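Local coordinates for protein 2,4-dihydroxyhept-2-ene-1,7-dioic acid aldolase (Kordia algicida OT-1, PDB 6BDE) that binds heme b and, as a member of the heme nitric oxide/oxygen (H-NOX) family of signalling proteins, probably senses nitric oxide through it, at residues A[31-34]-A[35-39]. The protein carries 1 engineered substitution. Residues are numbered along the deposited sequence; the frame is centred on the assembly and turned at random.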
# COMPACT_ATOMS: atom_id res chain seq x y z
N LEU A 31 -3.65 16.22 -14.33
CA LEU A 31 -2.47 15.52 -14.91
C LEU A 31 -1.47 16.49 -15.56
O LEU A 31 -1.40 16.62 -16.79
CB LEU A 31 -2.81 14.40 -15.90
CG LEU A 31 -2.59 13.00 -15.32
CD1 LEU A 31 -3.38 12.83 -14.03
CD2 LEU A 31 -2.94 11.92 -16.34
N GLU A 32 -0.67 17.13 -14.70
CA GLU A 32 0.43 17.97 -15.17
C GLU A 32 1.51 17.13 -15.84
O GLU A 32 2.14 17.57 -16.82
CB GLU A 32 1.01 18.74 -13.98
CG GLU A 32 2.30 19.50 -14.26
CD GLU A 32 2.87 20.12 -13.00
OE1 GLU A 32 2.18 20.06 -11.95
OE2 GLU A 32 3.99 20.67 -13.05
N SER A 33 1.74 15.91 -15.34
CA SER A 33 2.68 15.00 -15.97
C SER A 33 2.21 14.54 -17.34
O SER A 33 3.03 14.09 -18.15
CB SER A 33 2.91 13.78 -15.08
OG SER A 33 1.80 12.90 -15.15
N GLU A 34 0.90 14.63 -17.61
CA GLU A 34 0.29 14.13 -18.84
C GLU A 34 0.51 12.64 -19.03
O GLU A 34 0.59 12.14 -20.15
CB GLU A 34 0.78 14.91 -20.07
CG GLU A 34 0.32 16.36 -20.11
CD GLU A 34 -1.05 16.52 -20.75
OE1 GLU A 34 -1.40 15.70 -21.63
OE2 GLU A 34 -1.78 17.46 -20.38
N GLY A 35 0.62 11.91 -17.92
CA GLY A 35 0.69 10.46 -17.95
C GLY A 35 2.07 9.86 -18.14
O GLY A 35 2.17 8.64 -18.30
N VAL A 36 3.13 10.66 -18.12
CA VAL A 36 4.49 10.17 -18.30
C VAL A 36 5.22 10.29 -16.97
O VAL A 36 5.39 11.40 -16.44
CB VAL A 36 5.23 10.94 -19.41
CG1 VAL A 36 6.42 10.13 -19.89
CG2 VAL A 36 4.28 11.25 -20.56
N TYR A 37 5.65 9.15 -16.43
CA TYR A 37 6.28 9.09 -15.13
C TYR A 37 7.62 8.38 -15.22
O TYR A 37 7.82 7.47 -16.03
CB TYR A 37 5.40 8.36 -14.11
CG TYR A 37 4.01 8.93 -13.99
CD1 TYR A 37 3.77 10.06 -13.22
CD2 TYR A 37 2.93 8.33 -14.64
CE1 TYR A 37 2.50 10.58 -13.11
CE2 TYR A 37 1.66 8.85 -14.53
CZ TYR A 37 1.44 9.97 -13.77
OH TYR A 37 0.17 10.49 -13.65
N THR A 38 8.55 8.81 -14.36
CA THR A 38 9.82 8.13 -14.16
C THR A 38 9.92 7.69 -12.70
O THR A 38 9.33 8.31 -11.81
CB THR A 38 11.01 9.04 -14.51
OG1 THR A 38 12.23 8.39 -14.13
CG2 THR A 38 10.90 10.37 -13.79
N SER A 39 10.69 6.62 -12.47
CA SER A 39 10.72 5.99 -11.16
C SER A 39 11.18 6.95 -10.07
O SER A 39 10.69 6.89 -8.94
CB SER A 39 11.62 4.76 -11.19
OG SER A 39 11.08 3.75 -12.02
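Two hydrogen bonds tie Ser33 to the residues that follow it, one through its side chain and one through its backbone. Gly35 N donates to Ser33 OG over 3.2 Å at an N-H...O angle of 150°. The serine torsion makes this possible: chi1 at 75° keeps OG close to both main-chain neighbours of its own CA, within bonding distance of Gly35 N. The second bond, from Val36 N to Ser33 O, is nearly straight but weak, at 3.4 Å. Serine suits this place because its short arm holds an oxygen close to the main chain; that oxygen is also hydrogen-bonded to Glu47 OE1 of helix 45-59.

The weak backbone bond closes a type I' beta turn from Ser33 to Val36, in the loop joining helix 19-27 to helix 45-59 of the H-NOX domain. Glu34 and Gly35 occupy its corners, both with positive phi. At Gly35, phi 87° would press a beta carbon against Glu34 O, which explains the glycine.

Van der Waals contacts pack the side chains round the turn. The Tyr37 ring approaches the serine hydroxyl obliquely, CE1 lying 3.2 Å from Ser33 OG, and Tyr37 OH comes to 4.1 Å from Leu31 CG, the two side chains crossing at about a right angle. Leu31 CD2 also packs 3.9 Å from Gly35 N; a branched nonpolar residue fits this buried place, where it also touches Glu47 and Gln50. Exposed Val36 lays CG2 against the turn's carbonyls, 3.8 Å from Glu34 O. Tyrosine combines a broad ring, stacked on Phe6 of helix 3-17, with a hydroxyl bonded to Glu47 OE1. With an alanine here, Glu47 would probably lose one of its hydroxyl partners and Phe6 its stacking mate.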